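PDB 3I18: Lmo2051 protein from Listeria monocytogenes, which is probably a membrane-bound serine protease of the peptidase S16 (Lon) family, of which this chain is the PDZ domain. Local coordinates for residues V23-D28 with Y61-K66; V57-K62 with A70-T75. One frame throughout, in Å; residues are numbered along the deposited sequence.

Contact 1: residues V23-D28 with Y61-K66; sequences VLHAGD and YKHGDK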
ATOM      1  N   VAL A  23       7.324   1.079  -8.577  1.00 18.27           N
ATOM      2  CA  VAL A  23       6.049   1.770  -8.792  1.00 11.61           C
ATOM      3  C   VAL A  23       5.821   2.967  -7.862  1.00 19.14           C
ATOM      4  O   VAL A  23       5.618   4.093  -8.319  1.00 17.34           O
ATOM      5  CB  VAL A  23       4.845   0.810  -8.588  1.00 15.64           C
ATOM      6  CG1 VAL A  23       3.537   1.577  -8.713  1.00 10.60           C
ATOM      7  CG2 VAL A  23       4.895  -0.324  -9.588  1.00  9.71           C
ATOM      8  N   LEU A  24       5.846   2.714  -6.555  1.00 10.58           N
ATOM      9  CA  LEU A  24       5.594   3.754  -5.559  1.00  7.01           C
ATOM     10  C   LEU A  24       6.826   4.532  -5.114  1.00 12.28           C
ATOM     11  O   LEU A  24       7.962   4.089  -5.288  1.00 16.06           O
ATOM     12  CB  LEU A  24       4.927   3.127  -4.324  1.00  9.66           C
ATOM     13  CG  LEU A  24       3.604   2.382  -4.539  1.00 12.44           C
ATOM     14  CD1 LEU A  24       3.205   1.662  -3.269  1.00 10.13           C
ATOM     15  CD2 LEU A  24       2.525   3.372  -4.972  1.00 12.36           C
ATOM     16  N   HIS A  25       6.579   5.706  -4.542  1.00 14.54           N
ATOM     17  CA  HIS A  25       7.639   6.561  -4.024  1.00 14.36           C
ATOM     18  C   HIS A  25       7.152   7.178  -2.723  1.00 12.53           C
ATOM     19  O   HIS A  25       5.946   7.273  -2.481  1.00 16.91           O
ATOM     20  CB  HIS A  25       7.995   7.672  -5.020  1.00 13.20           C
ATOM     21  CG  HIS A  25       8.787   7.203  -6.201  1.00 20.12           C
ATOM     22  ND1 HIS A  25       8.201   6.789  -7.379  1.00 16.75           N
ATOM     23  CD2 HIS A  25      10.125   7.082  -6.385  1.00 17.37           C
ATOM     24  CE1 HIS A  25       9.142   6.434  -8.236  1.00 25.85           C
ATOM     25  NE2 HIS A  25      10.318   6.601  -7.657  1.00 19.09           N
ATOM     26  N   ALA A  26       8.090   7.589  -1.878  1.00 14.58           N
ATOM     27  CA  ALA A  26       7.736   8.202  -0.607  1.00 12.89           C
ATOM     28  C   ALA A  26       6.926   9.459  -0.888  1.00 16.63           C
ATOM     29  O   ALA A  26       7.298  10.270  -1.738  1.00 17.64           O
ATOM     30  CB  ALA A  26       8.998   8.544   0.168  1.00 10.08           C
ATOM     31  N   GLY A  27       5.810   9.607  -0.182  1.00 13.32           N
ATOM     32  CA  GLY A  27       4.964  10.770  -0.370  1.00 14.50           C
ATOM     33  C   GLY A  27       3.699  10.475  -1.153  1.00 15.41           C
ATOM     34  O   GLY A  27       2.734  11.236  -1.083  1.00 15.71           O
ATOM     35  N   ASP A  28       3.692   9.377  -1.900  1.00 12.81           N
ATOM     36  CA  ASP A  28       2.521   9.014  -2.687  1.00 10.23           C
ATOM     37  C   ASP A  28       1.330   8.691  -1.797  1.00 12.53           C
ATOM     38  O   ASP A  28       1.481   8.208  -0.670  1.00 14.75           O
ATOM     39  CB  ASP A  28       2.819   7.805  -3.583  1.00 11.42           C
ATOM     40  CG  ASP A  28       3.834   8.111  -4.667  1.00 11.66           C
ATOM     41  OD1 ASP A  28       4.177   9.295  -4.860  1.00 14.43           O
ATOM     42  OD2 ASP A  28       4.292   7.164  -5.336  1.00 12.60           O
ATOM     43  N   TYR A  61      -2.968   5.338  -7.013  1.00  9.09           N
ATOM     44  CA  TYR A  61      -2.263   6.299  -6.170  1.00 11.80           C
ATOM     45  C   TYR A  61      -1.961   7.576  -6.931  1.00 10.82           C
ATOM     46  O   TYR A  61      -1.983   7.598  -8.157  1.00 13.74           O
ATOM     47  CB  TYR A  61      -0.939   5.695  -5.686  1.00 10.47           C
ATOM     48  CG  TYR A  61       0.038   5.385  -6.807  1.00 10.23           C
ATOM     49  CD1 TYR A  61      -0.112   4.246  -7.598  1.00 11.95           C
ATOM     50  CD2 TYR A  61       1.086   6.252  -7.100  1.00 11.30           C
ATOM     51  CE1 TYR A  61       0.760   3.983  -8.657  1.00 10.32           C
ATOM     52  CE2 TYR A  61       1.958   5.999  -8.156  1.00 12.08           C
ATOM     53  CZ  TYR A  61       1.789   4.866  -8.927  1.00 13.53           C
ATOM     54  OH  TYR A  61       2.648   4.615  -9.973  1.00 18.23           O
ATOM     55  N   LYS A  62      -1.670   8.642  -6.196  1.00 12.30           N
ATOM     56  CA  LYS A  62      -1.336   9.911  -6.816  1.00 16.22           C
ATOM     57  C   LYS A  62       0.146  10.153  -6.597  1.00 15.82           C
ATOM     58  O   LYS A  62       0.640  10.039  -5.476  1.00 16.77           O
ATOM     59  CB  LYS A  62      -2.157  11.046  -6.193  1.00 24.45           C
ATOM     60  CG  LYS A  62      -2.023  11.130  -4.690  1.00 30.95           C
ATOM     61  CD  LYS A  62      -2.909  12.209  -4.089  1.00 46.01           C
ATOM     62  CE  LYS A  62      -2.448  13.602  -4.473  1.00 51.02           C
ATOM     63  NZ  LYS A  62      -3.214  14.646  -3.720  1.00 51.96           N
ATOM     64  N   HIS A  63       0.854  10.455  -7.682  1.00 16.54           N
ATOM     65  CA  HIS A  63       2.285  10.732  -7.627  1.00 20.15           C
ATOM     66  C   HIS A  63       2.486  12.169  -8.084  1.00 26.45           C
ATOM     67  O   HIS A  63       2.309  12.483  -9.261  1.00 25.30           O
ATOM     68  CB  HIS A  63       3.062   9.782  -8.546  1.00 24.08           C
ATOM     69  CG  HIS A  63       4.548   9.978  -8.496  1.00 20.04           C
ATOM     70  ND1 HIS A  63       5.257   9.961  -7.316  1.00 22.57           N
ATOM     71  CD2 HIS A  63       5.452  10.203  -9.477  1.00 22.07           C
ATOM     72  CE1 HIS A  63       6.538  10.170  -7.571  1.00 19.53           C
ATOM     73  NE2 HIS A  63       6.682  10.319  -8.874  1.00 28.47           N
ATOM     74  N   GLY A  64       2.841  13.040  -7.145  1.00 28.51           N
ATOM     75  CA  GLY A  64       3.048  14.438  -7.477  1.00 35.90           C
ATOM     76  C   GLY A  64       1.733  15.140  -7.762  1.00 40.11           C
ATOM     77  O   GLY A  64       1.083  15.655  -6.851  1.00 48.62           O
ATOM     78  N   ASP A  65       1.339  15.159  -9.030  1.00 39.08           N
ATOM     79  CA  ASP A  65       0.094  15.796  -9.431  1.00 42.93           C
ATOM     80  C   ASP A  65      -0.623  14.986 -10.508  1.00 42.34           C
ATOM     81  O   ASP A  65      -1.227  15.542 -11.428  1.00 44.92           O
ATOM     82  CB  ASP A  65       0.362  17.221  -9.928  1.00 50.62           C
ATOM     83  CG  ASP A  65       1.427  17.277 -11.006  1.00 58.78           C
ATOM     84  OD1 ASP A  65       1.231  16.660 -12.078  1.00 59.60           O
ATOM     85  OD2 ASP A  65       2.463  17.939 -10.782  1.00 67.85           O
ATOM     86  N   LYS A  66      -0.546  13.664 -10.387  1.00 34.06           N
ATOM     87  CA  LYS A  66      -1.197  12.767 -11.332  1.00 31.98           C
ATOM     88  C   LYS A  66      -1.659  11.475 -10.668  1.00 23.88           C
ATOM     89  O   LYS A  66      -0.937  10.878  -9.870  1.00 21.26           O
ATOM     90  CB  LYS A  66      -0.261  12.451 -12.504  1.00 35.14           C
ATOM     91  CG  LYS A  66      -0.232  13.540 -13.570  1.00 40.15           C
ATOM     92  CD  LYS A  66       0.602  13.139 -14.776  1.00 34.38           C
ATOM     93  CE  LYS A  66       2.083  13.126 -14.442  1.00 43.20           C
ATOM     94  NZ  LYS A  66       2.551  14.473 -14.003  1.00 42.92           N
TER
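Leu24 sets one methyl over the face of the Tyr61 ring. Leu24 CD2 sits 3.8 Å from the centroid of the Tyr61 ring and only 13° off the ring normal, a CH-pi contact over the middle of the face. Val23 meets the same ring at its hydroxyl end, where Val23 CG1 comes 3.4 Å from Tyr61 OH. A chi1 of 63° sets Tyr61 CG between the backbone N and the carbonyl carbon. Asp28 runs beside Tyr61 and points the same way, with carboxylate and ring planes 25° apart. Each carboxylate oxygen has a job. Asp28 OD1 accepts a nearly straight bond from His63 ND1 at 2.8 Å, on its syn side and in the imidazole plane. Asp28 OD2 accepts His25 N at 2.8 Å, from above the carboxylate plane. These two bonds fix the rotation of a buried carboxylate. The imidazole planes of His25 and His63 are only modestly tilted and offset, with little overlap, their centroids 5.0 Å from each other. Asp28 N also bonds His25 O and closes a type II turn. The result is a His-carboxylate hydrogen bond tying a beta turn, just before strand 29-33 of the PDZ fold, to the later part of strand 56-63.

Contact 2: residues V57-K62 with A70-T75; sequences VKINYK and ADIKLT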
ATOM      1  N   VAL A  57      -1.770  -7.059  -6.375  1.00  8.19           N
ATOM      2  CA  VAL A  57      -2.798  -6.104  -5.961  1.00  6.66           C
ATOM      3  C   VAL A  57      -2.781  -4.909  -6.902  1.00  3.93           C
ATOM      4  O   VAL A  57      -1.717  -4.472  -7.340  1.00  4.79           O
ATOM      5  CB  VAL A  57      -2.584  -5.588  -4.504  1.00  4.38           C
ATOM      6  CG1 VAL A  57      -2.792  -6.721  -3.506  1.00  7.07           C
ATOM      7  CG2 VAL A  57      -1.203  -4.988  -4.346  1.00  5.95           C
ATOM      8  N   LYS A  58      -3.960  -4.390  -7.224  1.00  5.82           N
ATOM      9  CA  LYS A  58      -4.064  -3.228  -8.099  1.00  8.56           C
ATOM     10  C   LYS A  58      -4.049  -2.014  -7.196  1.00  7.67           C
ATOM     11  O   LYS A  58      -4.872  -1.907  -6.287  1.00  7.50           O
ATOM     12  CB  LYS A  58      -5.371  -3.253  -8.904  1.00 10.61           C
ATOM     13  CG  LYS A  58      -5.544  -2.035  -9.815  1.00 10.57           C
ATOM     14  CD  LYS A  58      -6.674  -2.213 -10.825  1.00 20.67           C
ATOM     15  CE  LYS A  58      -8.022  -2.377 -10.141  1.00 29.79           C
ATOM     16  NZ  LYS A  58      -9.144  -2.522 -11.123  1.00 17.85           N
ATOM     17  N   ILE A  59      -3.113  -1.102  -7.441  1.00  6.27           N
ATOM     18  CA  ILE A  59      -2.988   0.087  -6.609  1.00  9.16           C
ATOM     19  C   ILE A  59      -3.262   1.382  -7.362  1.00  8.94           C
ATOM     20  O   ILE A  59      -2.657   1.635  -8.407  1.00  9.57           O
ATOM     21  CB  ILE A  59      -1.560   0.180  -5.988  1.00 11.23           C
ATOM     22  CG1 ILE A  59      -1.269  -1.043  -5.113  1.00  9.22           C
ATOM     23  CG2 ILE A  59      -1.438   1.440  -5.143  1.00 14.22           C
ATOM     24  CD1 ILE A  59      -2.112  -1.129  -3.855  1.00 14.43           C
ATOM     25  N   ASN A  60      -4.197   2.185  -6.852  1.00  8.64           N
ATOM     26  CA  ASN A  60      -4.487   3.488  -7.450  1.00  9.65           C
ATOM     27  C   ASN A  60      -3.834   4.482  -6.490  1.00  6.42           C
ATOM     28  O   ASN A  60      -4.102   4.459  -5.286  1.00  8.62           O
ATOM     29  CB  ASN A  60      -5.999   3.775  -7.530  1.00  8.03           C
ATOM     30  CG  ASN A  60      -6.706   2.962  -8.605  1.00 12.10           C
ATOM     31  OD1 ASN A  60      -7.131   1.837  -8.367  1.00 13.58           O
ATOM     32  ND2 ASN A  60      -6.827   3.535  -9.800  1.00 16.98           N
ATOM     33  N   TYR A  61      -2.968   5.338  -7.013  1.00  9.09           N
ATOM     34  CA  TYR A  61      -2.263   6.299  -6.170  1.00 11.80           C
ATOM     35  C   TYR A  61      -1.961   7.576  -6.931  1.00 10.82           C
ATOM     36  O   TYR A  61      -1.983   7.598  -8.157  1.00 13.74           O
ATOM     37  CB  TYR A  61      -0.939   5.695  -5.686  1.00 10.47           C
ATOM     38  CG  TYR A  61       0.038   5.385  -6.807  1.00 10.23           C
ATOM     39  CD1 TYR A  61      -0.112   4.246  -7.598  1.00 11.95           C
ATOM     40  CD2 TYR A  61       1.086   6.252  -7.100  1.00 11.30           C
ATOM     41  CE1 TYR A  61       0.760   3.983  -8.657  1.00 10.32           C
ATOM     42  CE2 TYR A  61       1.958   5.999  -8.156  1.00 12.08           C
ATOM     43  CZ  TYR A  61       1.789   4.866  -8.927  1.00 13.53           C
ATOM     44  OH  TYR A  61       2.648   4.615  -9.973  1.00 18.23           O
ATOM     45  N   LYS A  62      -1.670   8.642  -6.196  1.00 12.30           N
ATOM     46  CA  LYS A  62      -1.336   9.911  -6.816  1.00 16.22           C
ATOM     47  C   LYS A  62       0.146  10.153  -6.597  1.00 15.82           C
ATOM     48  O   LYS A  62       0.640  10.039  -5.476  1.00 16.77           O
ATOM     49  CB  LYS A  62      -2.157  11.046  -6.193  1.00 24.45           C
ATOM     50  CG  LYS A  62      -2.023  11.130  -4.690  1.00 30.95           C
ATOM     51  CD  LYS A  62      -2.909  12.209  -4.089  1.00 46.01           C
ATOM     52  CE  LYS A  62      -2.448  13.602  -4.473  1.00 51.02           C
ATOM     53  NZ  LYS A  62      -3.214  14.646  -3.720  1.00 51.96           N
ATOM     54  N   ALA A  70      -1.301   0.930 -10.996  1.00  9.91           N
ATOM     55  CA  ALA A  70      -0.351  -0.107 -11.353  1.00 12.77           C
ATOM     56  C   ALA A  70      -0.528  -1.315 -10.462  1.00  9.49           C
ATOM     57  O   ALA A  70      -1.104  -1.228  -9.377  1.00 12.20           O
ATOM     58  CB  ALA A  70       1.068   0.432 -11.234  1.00 17.70           C
ATOM     59  N   ASP A  71      -0.035  -2.450 -10.936  1.00  8.73           N
ATOM     60  CA  ASP A  71      -0.112  -3.687 -10.183  1.00 10.03           C
ATOM     61  C   ASP A  71       1.187  -3.873  -9.425  1.00 10.45           C
ATOM     62  O   ASP A  71       2.266  -3.529  -9.921  1.00 10.63           O
ATOM     63  CB  ASP A  71      -0.312  -4.885 -11.114  1.00  6.90           C
ATOM     64  CG  ASP A  71      -1.699  -4.950 -11.692  1.00 16.14           C
ATOM     65  OD1 ASP A  71      -2.672  -4.724 -10.941  1.00 13.70           O
ATOM     66  OD2 ASP A  71      -1.819  -5.248 -12.903  1.00 20.88           O
ATOM     67  N   ILE A  72       1.083  -4.415  -8.219  1.00  5.44           N
ATOM     68  CA  ILE A  72       2.263  -4.657  -7.407  1.00 10.36           C
ATOM     69  C   ILE A  72       2.151  -6.059  -6.838  1.00  8.24           C
ATOM     70  O   ILE A  72       1.103  -6.446  -6.335  1.00  6.42           O
ATOM     71  CB  ILE A  72       2.373  -3.628  -6.266  1.00 11.44           C
ATOM     72  CG1 ILE A  72       2.420  -2.217  -6.861  1.00 10.31           C
ATOM     73  CG2 ILE A  72       3.636  -3.878  -5.449  1.00 10.99           C
ATOM     74  CD1 ILE A  72       2.562  -1.115  -5.815  1.00 15.96           C
ATOM     75  N   LYS A  73       3.223  -6.832  -6.960  1.00  6.93           N
ATOM     76  CA  LYS A  73       3.227  -8.188  -6.439  1.00  6.86           C
ATOM     77  C   LYS A  73       3.570  -8.118  -4.960  1.00  7.03           C
ATOM     78  O   LYS A  73       4.472  -7.376  -4.555  1.00  7.67           O
ATOM     79  CB  LYS A  73       4.250  -9.047  -7.192  1.00 10.35           C
ATOM     80  CG  LYS A  73       4.321 -10.503  -6.741  1.00 14.20           C
ATOM     81  CD  LYS A  73       4.867 -11.398  -7.849  1.00 21.58           C
ATOM     82  CE  LYS A  73       3.889 -11.473  -9.019  1.00 15.24           C
ATOM     83  NZ  LYS A  73       4.319 -12.434 -10.077  1.00 31.57           N
ATOM     84  N   LEU A  74       2.841  -8.880  -4.154  1.00  7.39           N
ATOM     85  CA  LEU A  74       3.072  -8.896  -2.714  1.00  5.34           C
ATOM     86  C   LEU A  74       4.274  -9.767  -2.404  1.00  7.29           C
ATOM     87  O   LEU A  74       4.504 -10.781  -3.060  1.00  8.71           O
ATOM     88  CB  LEU A  74       1.845  -9.443  -1.990  1.00  4.94           C
ATOM     89  CG  LEU A  74       0.567  -8.608  -2.125  1.00  6.36           C
ATOM     90  CD1 LEU A  74      -0.521  -9.227  -1.278  1.00  9.69           C
ATOM     91  CD2 LEU A  74       0.846  -7.178  -1.664  1.00  4.79           C
ATOM     92  N   THR A  75       5.044  -9.356  -1.405  1.00  7.40           N
ATOM     93  CA  THR A  75       6.224 -10.103  -0.997  1.00  5.74           C
ATOM     94  C   THR A  75       6.061 -10.392   0.490  1.00  6.37           C
ATOM     95  O   THR A  75       5.053 -10.019   1.081  1.00 10.79           O
ATOM     96  CB  THR A  75       7.512  -9.278  -1.257  1.00  7.66           C
ATOM     97  OG1 THR A  75       8.665 -10.098  -1.018  1.00 10.20           O
ATOM     98  CG2 THR A  75       7.551  -8.049  -0.362  1.00 12.21           C
TER
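Val57 and Leu74 mesh their branched ends at one end of this strand pair. Their side chains cross at about a right angle. Leu74 CD2 sits in the notch between the two Val57 methyls, 4.0 Å from Val57 CG2, and Leu74 CD1 touches Val57 CG1. Val57 CG2 also lies 3.4 Å from Ile72 O. The next bump is Ile72. Its CG1 is anti to the carbonyl carbon and its chi2 is extended (-179°), which carries CD1 out to Ile59. Ile72 CD1 meets Ile59 CG1 at 3.9 Å. Ala70 is small, and the edge of the Tyr61 ring fits into the dip beside it, with Tyr61 CE1 4.4 Å from Ala70 CB. Val57, Ile59, Ala70 and Ile72 all project from the same face of the sheet. Ile85 of strand 83-89 packs on Ile59, Ile72 and Leu74. The two strands form the antiparallel beta hairpin 56-63/66-76 of the PDZ domain. Val57 with Ile72 and Ile59 with Ala70 are hydrogen-bonded pairs, each joined by two backbone bonds. Ile59 N to Ala70 O is 2.8 Å. Between them lies the non-hydrogen-bonded pair Lys58 with Asp71, its CA atoms 4.5 Å apart. The short axes run at 133°, so the hairpin is strongly twisted. On the other face Asp71 bends its carboxylate across to the root of Lys58. Asp71 OD1 lies 3.5 Å from Lys58 CA and also against Lys58 CB. The lysine chain leads away, bent at chi3, and Lys58 NZ stays 6.8 Å from Asp71 OD1, too far for a salt bridge. Along its other edge, strand 56-63 faces strand 29-33. There Lys58 N bonds the Asp34 carboxylate and the backbone oxygen of Asn60 bonds Thr31 OG1.

Overall arrangement
The segments of the two contacts overlap at Tyr61 and Lys62, and Tyr61 takes part in both. The contact centres are about 12 Å apart. Strand 56-63 runs through both. Contact 2 pairs it with strand 66-76; contact 1 packs the 23-28 loop against its later part. The loop also touches the second hairpin strand directly. Val23 CG1 lies 3.7 Å from Ala70 CB, and Leu24 CD1 lies 3.8 Å from Ile72 CD1. Val23 and Leu24 thus join the apolar side chains of contact 2 to the Tyr61 ring. Contact 2 is buried, with its centre about 7 Å from that of the chain. Contact 1 is partly buried, its centre about 11 Å from that of the chain.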